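Local coordinates for protein DNA polymerase (Pyrobaculum calidifontis, PDB 5MDN) that probably extends DNA strands by adding deoxyribonucleotides from their triphosphates, and carries an exonuclease domain alongside its family B polymerase domain, at residues R164-D169 and V191-G196; P224-G229 and G272-D277; H694-L699 and V725-M730. One frame throughout, in Å; residues are numbered along the deposited sequence.

Contact 1. Residues R164-D169 and V191-G196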
loop_
_atom_site.group_PDB
_atom_site.type_symbol
_atom_site.label_atom_id
_atom_site.label_comp_id
_atom_site.label_asym_id
_atom_site.label_seq_id
_atom_site.Cartn_x
_atom_site.Cartn_y
_atom_site.Cartn_z
ATOM N N ARG A 164 2.922 -4.405 -22.391
ATOM C CA ARG A 164 2.153 -3.283 -22.914
ATOM C C ARG A 164 1.425 -2.627 -21.745
ATOM O O ARG A 164 0.497 -3.210 -21.175
ATOM C CB ARG A 164 1.181 -3.750 -23.994
ATOM C CG ARG A 164 1.865 -4.264 -25.254
ATOM C CD ARG A 164 0.888 -4.371 -26.416
ATOM N NE ARG A 164 -0.029 -5.500 -26.277
ATOM C CZ ARG A 164 0.277 -6.758 -26.588
ATOM N NH1 ARG A 164 1.481 -7.057 -27.058
ATOM N NH2 ARG A 164 -0.622 -7.718 -26.426
ATOM N N VAL A 165 1.848 -1.415 -21.392
ATOM C CA VAL A 165 1.326 -0.691 -20.240
ATOM C C VAL A 165 0.413 0.421 -20.730
ATOM O O VAL A 165 0.725 1.112 -21.709
ATOM C CB VAL A 165 2.471 -0.129 -19.375
ATOM C CG1 VAL A 165 1.928 0.507 -18.109
ATOM C CG2 VAL A 165 3.471 -1.228 -19.040
ATOM N N LEU A 166 -0.717 0.591 -20.048
ATOM C CA LEU A 166 -1.685 1.633 -20.365
ATOM C C LEU A 166 -2.001 2.417 -19.100
ATOM O O LEU A 166 -2.503 1.848 -18.124
ATOM C CB LEU A 166 -2.967 1.036 -20.951
ATOM C CG LEU A 166 -4.076 2.046 -21.256
ATOM C CD1 LEU A 166 -3.932 2.590 -22.666
ATOM C CD2 LEU A 166 -5.452 1.436 -21.040
ATOM N N ALA A 167 -1.703 3.712 -19.118
ATOM C CA ALA A 167 -2.131 4.634 -18.078
ATOM C C ALA A 167 -3.422 5.318 -18.509
ATOM O O ALA A 167 -3.628 5.605 -19.691
ATOM C CB ALA A 167 -1.049 5.676 -17.789
ATOM N N PHE A 168 -4.296 5.578 -17.540
ATOM C CA PHE A 168 -5.552 6.248 -17.841
ATOM C C PHE A 168 -5.956 7.135 -16.673
ATOM O O PHE A 168 -5.685 6.823 -15.508
ATOM C CB PHE A 168 -6.661 5.239 -18.171
ATOM C CG PHE A 168 -7.351 4.665 -16.963
ATOM C CD1 PHE A 168 -6.743 3.687 -16.194
ATOM C CD2 PHE A 168 -8.620 5.094 -16.610
ATOM C CE1 PHE A 168 -7.384 3.155 -15.087
ATOM C CE2 PHE A 168 -9.266 4.567 -15.505
ATOM C CZ PHE A 168 -8.648 3.597 -14.744
ATOM N N ASP A 169 -6.600 8.250 -17.007
ATOM C CA ASP A 169 -7.103 9.206 -16.033
ATOM C C ASP A 169 -8.475 9.677 -16.491
ATOM O O ASP A 169 -8.757 9.727 -17.691
ATOM C CB ASP A 169 -6.145 10.396 -15.874
ATOM C CG ASP A 169 -6.473 11.253 -14.672
ATOM O OD1 ASP A 169 -6.279 10.783 -13.530
ATOM O OD2 ASP A 169 -6.925 12.399 -14.868
ATOM N N VAL A 191 -5.802 8.551 -22.091
ATOM C CA VAL A 191 -5.024 7.323 -22.023
ATOM C C VAL A 191 -3.629 7.606 -22.560
ATOM O O VAL A 191 -3.459 8.405 -23.488
ATOM C CB VAL A 191 -5.687 6.166 -22.806
ATOM C CG1 VAL A 191 -7.052 5.833 -22.223
ATOM C CG2 VAL A 191 -5.815 6.517 -24.286
ATOM N N LYS A 192 -2.626 6.972 -21.955
ATOM C CA LYS A 192 -1.254 7.045 -22.430
ATOM C C LYS A 192 -0.647 5.653 -22.342
ATOM O O LYS A 192 -0.966 4.881 -21.434
ATOM C CB LYS A 192 -0.425 8.057 -21.624
ATOM C CG LYS A 192 0.938 8.366 -22.229
ATOM C CD LYS A 192 1.646 9.485 -21.482
ATOM C CE LYS A 192 3.099 9.608 -21.918
ATOM N NZ LYS A 192 3.230 10.147 -23.300
ATOM N N THR A 193 0.232 5.340 -23.289
ATOM C CA THR A 193 0.662 3.972 -23.525
ATOM C C THR A 193 2.182 3.900 -23.556
ATOM O O THR A 193 2.870 4.892 -23.806
ATOM C CB THR A 193 0.107 3.411 -24.846
ATOM O OG1 THR A 193 0.844 3.956 -25.947
ATOM C CG2 THR A 193 -1.362 3.762 -25.011
ATOM N N SER A 194 2.696 2.698 -23.293
ATOM C CA SER A 194 4.138 2.489 -23.332
ATOM C C SER A 194 4.685 2.587 -24.751
ATOM O O SER A 194 5.869 2.892 -24.933
ATOM C CB SER A 194 4.486 1.134 -22.718
ATOM O OG SER A 194 3.716 0.097 -23.301
ATOM N N ASP A 195 3.855 2.308 -25.760
ATOM C CA ASP A 195 4.253 2.559 -27.143
ATOM C C ASP A 195 4.626 4.023 -27.349
ATOM O O ASP A 195 5.643 4.336 -27.978
ATOM C CB ASP A 195 3.131 2.152 -28.099
ATOM C CG ASP A 195 3.032 0.651 -28.283
ATOM O OD1 ASP A 195 3.920 -0.072 -27.782
ATOM O OD2 ASP A 195 2.066 0.199 -28.933
ATOM N N GLY A 196 3.809 4.933 -26.821
ATOM C CA GLY A 196 4.006 6.350 -27.052
ATOM C C GLY A 196 2.732 7.060 -27.458
ATOM O O GLY A 196 2.749 8.261 -27.749
#

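Contact 2. Residues P224-G229 and G272-D277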
loop_
_atom_site.group_PDB
_atom_site.type_symbol
_atom_site.label_atom_id
_atom_site.label_comp_id
_atom_site.label_asym_id
_atom_site.label_seq_id
_atom_site.Cartn_x
_atom_site.Cartn_y
_atom_site.Cartn_z
ATOM N N PRO A 224 -3.561 -4.002 -23.514
ATOM C CA PRO A 224 -2.505 -3.826 -22.516
ATOM C C PRO A 224 -2.407 -5.011 -21.570
ATOM O O PRO A 224 -3.390 -5.695 -21.277
ATOM C CB PRO A 224 -2.948 -2.564 -21.765
ATOM C CG PRO A 224 -4.433 -2.617 -21.834
ATOM C CD PRO A 224 -4.762 -3.212 -23.186
ATOM N N ASP A 225 -1.186 -5.245 -21.090
ATOM C CA ASP A 225 -0.950 -6.258 -20.069
ATOM C C ASP A 225 -1.124 -5.696 -18.664
ATOM O O ASP A 225 -1.595 -6.403 -17.766
ATOM C CB ASP A 225 0.454 -6.846 -20.227
ATOM C CG ASP A 225 0.691 -7.424 -21.609
ATOM O OD1 ASP A 225 -0.047 -8.353 -22.002
ATOM O OD2 ASP A 225 1.620 -6.953 -22.302
ATOM N N VAL A 226 -0.739 -4.438 -18.459
ATOM C CA VAL A 226 -0.920 -3.740 -17.193
ATOM C C VAL A 226 -1.734 -2.478 -17.449
ATOM O O VAL A 226 -1.485 -1.752 -18.418
ATOM C CB VAL A 226 0.432 -3.393 -16.534
ATOM C CG1 VAL A 226 0.219 -2.923 -15.104
ATOM C CG2 VAL A 226 1.367 -4.594 -16.575
ATOM N N ILE A 227 -2.708 -2.221 -16.579
ATOM C CA ILE A 227 -3.466 -0.975 -16.583
ATOM C C ILE A 227 -3.153 -0.241 -15.288
ATOM O O ILE A 227 -3.442 -0.745 -14.195
ATOM C CB ILE A 227 -4.974 -1.224 -16.731
ATOM C CG1 ILE A 227 -5.294 -1.738 -18.135
ATOM C CG2 ILE A 227 -5.757 0.047 -16.436
ATOM C CD1 ILE A 227 -6.748 -2.125 -18.330
ATOM N N VAL A 228 -2.564 0.947 -15.404
ATOM C CA VAL A 228 -2.150 1.738 -14.252
ATOM C C VAL A 228 -3.021 2.981 -14.158
ATOM O O VAL A 228 -3.364 3.596 -15.175
ATOM C CB VAL A 228 -0.660 2.125 -14.328
ATOM C CG1 VAL A 228 0.191 1.107 -13.585
ATOM C CG2 VAL A 228 -0.218 2.239 -15.778
ATOM N N GLY A 229 -3.383 3.341 -12.929
ATOM C CA GLY A 229 -4.082 4.579 -12.653
ATOM C C GLY A 229 -3.689 5.068 -11.278
ATOM O O GLY A 229 -2.983 4.386 -10.530
ATOM N N GLY A 272 -7.199 -11.401 -17.043
ATOM C CA GLY A 272 -6.174 -11.514 -18.060
ATOM C C GLY A 272 -5.222 -10.345 -18.150
ATOM O O GLY A 272 -4.476 -10.251 -19.132
ATOM N N ARG A 273 -5.211 -9.460 -17.156
ATOM C CA ARG A 273 -4.271 -8.348 -17.128
ATOM C C ARG A 273 -4.179 -7.821 -15.703
ATOM O O ARG A 273 -5.029 -8.111 -14.857
ATOM C CB ARG A 273 -4.676 -7.236 -18.107
ATOM C CG ARG A 273 -6.174 -7.063 -18.298
ATOM C CD ARG A 273 -6.470 -5.934 -19.276
ATOM N NE ARG A 273 -5.885 -6.179 -20.592
ATOM C CZ ARG A 273 -6.589 -6.299 -21.714
ATOM N NH1 ARG A 273 -7.909 -6.192 -21.686
ATOM N NH2 ARG A 273 -5.970 -6.521 -22.867
ATOM N N ALA A 274 -3.128 -7.044 -15.449
ATOM C CA ALA A 274 -2.823 -6.535 -14.116
ATOM C C ALA A 274 -3.345 -5.105 -13.987
ATOM O O ALA A 274 -2.807 -4.182 -14.607
ATOM C CB ALA A 274 -1.320 -6.597 -13.849
ATOM N N ASN A 275 -4.392 -4.926 -13.185
ATOM C CA ASN A 275 -4.882 -3.599 -12.831
ATOM C C ASN A 275 -4.134 -3.127 -11.588
ATOM O O ASN A 275 -4.377 -3.623 -10.482
ATOM C CB ASN A 275 -6.388 -3.620 -12.595
ATOM C CG ASN A 275 -6.926 -2.275 -12.152
ATOM O OD1 ASN A 275 -6.576 -1.238 -12.717
ATOM N ND2 ASN A 275 -7.786 -2.285 -11.142
ATOM N N VAL A 276 -3.226 -2.169 -11.768
ATOM C CA VAL A 276 -2.417 -1.628 -10.683
ATOM C C VAL A 276 -2.905 -0.222 -10.364
ATOM O O VAL A 276 -3.078 0.605 -11.268
ATOM C CB VAL A 276 -0.921 -1.626 -11.043
ATOM C CG1 VAL A 276 -0.096 -1.125 -9.868
ATOM C CG2 VAL A 276 -0.475 -3.020 -11.454
ATOM N N ASP A 277 -3.123 0.045 -9.080
ATOM C CA ASP A 277 -3.474 1.373 -8.588
ATOM C C ASP A 277 -2.273 1.908 -7.819
ATOM O O ASP A 277 -1.934 1.390 -6.750
ATOM C CB ASP A 277 -4.725 1.319 -7.712
ATOM C CG ASP A 277 -5.169 2.694 -7.232
ATOM O OD1 ASP A 277 -4.535 3.702 -7.612
ATOM O OD2 ASP A 277 -6.162 2.765 -6.476
#

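Contact 3. Residues H694-L699 and V725-M730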
loop_
_atom_site.group_PDB
_atom_site.type_symbol
_atom_site.label_atom_id
_atom_site.label_comp_id
_atom_site.label_asym_id
_atom_site.label_seq_id
_atom_site.Cartn_x
_atom_site.Cartn_y
_atom_site.Cartn_z
ATOM N N HIS A 694 -20.211 22.216 9.948
ATOM C CA HIS A 694 -20.310 21.110 9.008
ATOM C C HIS A 694 -21.764 20.742 8.740
ATOM O O HIS A 694 -22.139 20.456 7.597
ATOM C CB HIS A 694 -19.528 19.923 9.567
ATOM C CG HIS A 694 -19.587 18.692 8.722
ATOM N ND1 HIS A 694 -19.631 18.731 7.345
ATOM C CD2 HIS A 694 -19.586 17.382 9.064
ATOM C CE1 HIS A 694 -19.667 17.497 6.875
ATOM N NE2 HIS A 694 -19.638 16.660 7.896
ATOM N N VAL A 695 -22.600 20.740 9.781
ATOM C CA VAL A 695 -24.009 20.401 9.603
ATOM C C VAL A 695 -24.830 21.619 9.174
ATOM O O VAL A 695 -25.809 21.477 8.431
ATOM C CB VAL A 695 -24.574 19.753 10.882
ATOM C CG1 VAL A 695 -23.629 18.674 11.386
ATOM C CG2 VAL A 695 -24.822 20.795 11.970
ATOM N N HIS A 696 -24.464 22.821 9.633
ATOM C CA HIS A 696 -25.243 24.011 9.300
ATOM C C HIS A 696 -25.093 24.380 7.830
ATOM O O HIS A 696 -26.069 24.775 7.181
ATOM C CB HIS A 696 -24.829 25.173 10.200
ATOM C CG HIS A 696 -25.229 26.519 9.678
ATOM N ND1 HIS A 696 -24.361 27.336 8.988
ATOM C CD2 HIS A 696 -26.404 27.189 9.744
ATOM C CE1 HIS A 696 -24.982 28.454 8.656
ATOM N NE2 HIS A 696 -26.223 28.389 9.100
ATOM N N ALA A 697 -23.875 24.275 7.291
ATOM C CA ALA A 697 -23.691 24.449 5.853
ATOM C C ALA A 697 -24.447 23.378 5.080
ATOM O O ALA A 697 -24.980 23.640 3.995
ATOM C CB ALA A 697 -22.206 24.422 5.506
ATOM N N ALA A 698 -24.505 22.164 5.627
ATOM C CA ALA A 698 -25.308 21.079 5.087
ATOM C C ALA A 698 -26.774 21.182 5.486
ATOM O O ALA A 698 -27.489 20.173 5.469
ATOM C CB ALA A 698 -24.738 19.728 5.528
ATOM N N LEU A 699 -27.215 22.369 5.893
ATOM C CA LEU A 699 -28.615 22.695 6.130
ATOM C C LEU A 699 -29.129 23.778 5.195
ATOM O O LEU A 699 -30.270 23.700 4.733
ATOM C CB LEU A 699 -28.801 23.114 7.604
ATOM C CG LEU A 699 -29.893 24.040 8.169
ATOM C CD1 LEU A 699 -29.580 25.511 7.902
ATOM C CD2 LEU A 699 -31.300 23.678 7.697
ATOM N N VAL A 725 -21.779 30.503 17.432
ATOM C CA VAL A 725 -20.430 30.080 17.085
ATOM C C VAL A 725 -20.514 29.047 15.972
ATOM O O VAL A 725 -21.365 28.153 16.007
ATOM C CB VAL A 725 -19.687 29.549 18.323
ATOM C CG1 VAL A 725 -19.650 30.586 19.422
ATOM C CG2 VAL A 725 -20.425 28.342 18.841
ATOM N N SER A 726 -19.673 29.202 14.946
ATOM C CA SER A 726 -19.591 28.273 13.818
ATOM C C SER A 726 -20.824 28.281 12.916
ATOM O O SER A 726 -20.819 27.619 11.876
ATOM C CB SER A 726 -19.330 26.843 14.307
ATOM O OG SER A 726 -20.439 26.387 15.065
ATOM N N GLU A 727 -21.883 29.005 13.279
ATOM C CA GLU A 727 -23.145 28.919 12.523
ATOM C C GLU A 727 -23.280 29.983 11.436
ATOM O O GLU A 727 -24.374 30.492 11.170
ATOM C CB GLU A 727 -24.350 28.946 13.461
ATOM C CG GLU A 727 -24.244 28.002 14.653
ATOM C CD GLU A 727 -23.718 26.612 14.297
ATOM O OE1 GLU A 727 -24.052 26.076 13.216
ATOM O OE2 GLU A 727 -22.955 26.053 15.109
ATOM N N ARG A 728 -22.176 30.317 10.771
ATOM C CA ARG A 728 -22.179 31.266 9.664
ATOM C C ARG A 728 -21.484 30.663 8.449
ATOM O O ARG A 728 -20.887 31.383 7.643
ATOM C CB ARG A 728 -21.512 32.583 10.056
ATOM C CG ARG A 728 -22.283 33.439 11.052
ATOM C CD ARG A 728 -22.020 33.014 12.487
ATOM N NE ARG A 728 -20.631 32.610 12.696
ATOM C CZ ARG A 728 -19.630 33.453 12.930
ATOM N NH1 ARG A 728 -19.855 34.759 12.977
ATOM N NH2 ARG A 728 -18.401 32.990 13.111
ATOM N N ALA A 729 -21.558 29.341 8.313
ATOM C CA ALA A 729 -20.874 28.603 7.252
ATOM C C ALA A 729 -21.754 28.557 6.009
ATOM O O ALA A 729 -22.656 27.722 5.900
ATOM C CB ALA A 729 -20.523 27.199 7.729
ATOM N N MET A 730 -21.495 29.460 5.070
ATOM C CA MET A 730 -22.169 29.486 3.777
ATOM C C MET A 730 -21.441 28.586 2.781
ATOM O O MET A 730 -20.209 28.616 2.706
ATOM C CB MET A 730 -22.228 30.910 3.233
ATOM C CG MET A 730 -23.222 31.111 2.103
ATOM S SD MET A 730 -23.302 32.831 1.568
ATOM C CE MET A 730 -23.873 33.626 3.068
#

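Contact 1. Residues R164-D169 and V191-G196
L166, V191 and T193 form the tight side of this antiparallel pair, which joins strands 165-172 and 186-193 in the RNase H-like sheet of the exonuclease domain. L166 holds CG anti to its backbone N (chi1 177°), so CD1 reaches the neighbouring strand, the side chain crossing that of T193 obliquely with CD1 3.7 Å from T193 CG2 and 4.0 Å from V191 CB. F218 of helix 209-222 packs on all three. F168 adds its CB, 4.1 Å from V191 CG1, while its ring leads away to meet F215 and W237. At the hydrogen-bonded pair, A167 N gives to K192 O (2.7 Å) nearly along the C=O axis, and K192 N gives to A167 O (2.8 Å) from above the carbonyl plane. On the face of A167 and K192, A167 is buried against L341, while the K192 chain leads away to a salt bridge with E198. Beyond T193 the contact opens to solvent. There S194 turns OG back to take the N-H of V165 almost straight (3.1 Å, 168°), and S194 N gives to V165 O at 3.0 Å. T193 OG1 accepts from G196 N in an ST motif, and also from R197 N. The two segments are thus bonded through backbone groups and one hydroxyl, backed by an apolar face, with no charge pair between them.

Contact 2. Residues P224-G229 and G272-D277
Strands 226-229 and 274-277 run parallel, 17° apart, in the RNase H-like sheet of the exonuclease domain, where 274-277 is an outermost strand. The ladder alternates: A274 N gives to D225 O, I227 N to A274 O (2.8 Å), V276 N to I227 O (2.8 Å) and G229 N to V276 O (3.2 Å). On one face V226 CG1, anti to its backbone N, reaches diagonally to V276 CG2 at 3.7 Å, and V228 lies side by side with V276, its CG1 3.9 Å from V276 CB. On the other face the I227 side chain crosses that of R273, I227 CD1 lying 3.9 Å from R273 CD. The R273 chain bends at chi3 (60°), which turns NE onto P224 O at 2.6 Å, with the oxygen in the guanidinium plane; NH2 adds a weak bond to the same oxygen, and P224 CD lies over a face of the group. Farther out, D223 holds R273 NH2 by a salt bridge. N275 is fixed at both ends of its amide, ND2 giving to W268 O and OD1 taking the indole N-H of W237. D277, the N-cap of helix 278-282, receives the N-H of Y279 on OD1 and that of N233 on OD2.

Contact 3. Residues H694-L699 and V725-M730
Helix 693-697 and the turn after it, where L699 N bonds back to H696 O at 3.0 Å, lie against the loop that leads into strand 729-731. The backbones come nearest where A697 CA stands 5.2 Å from A729 CA. No hydrogen bond crosses between the two segments; close packing and a CA-H...O contact from A697 CA to A729 O join them. A697 points its CB at the strand, 3.4 Å from A729 O and 3.9 Å from A729 CB. Strand 729-731 pairs antiparallel with strand 716-718 in a two-stranded sheet, probably within the thumb of the family B polymerase fold, and Y716 of the partner strand touches both alanines. H696 holds CG anti to its backbone N (chi1 162°), which lays its ring across the loop. E727 O lies over one face, 3.2 Å above the ring plane and offset toward the rim, while A729 N lies at the edge, 3.5 Å from H696 ND1. E727 bends at chi2 (-44°), bringing OE1 to 3.2 Å from H696 CB with the carboxylate plane nearly perpendicular to the ring. E727 OE1 remains 4.4 Å from H696 ND1.

Overall arrangement
Contacts 1 and 2 belong to one sheet, their centres 10 Å apart, because strands 165-172 and 226-229 are neighbours in it. R164 O to D225 N (2.6 Å) and L166 O to V228 N (2.9 Å) are probable hydrogen bonds across that seam. Contact 1 carries D169, and the side chain of F168 is about 4 Å from that of D236; D169 and D236 bind Mg(2+), though none is bound to them in this model. N275 of contact 2 has its side chain about 5 Å from that of D363, which binds magnesium with D7. Contact 3 stands apart, in the polymerase part of the chain, its centre 44 and 43 Å from those of contacts 1 and 2.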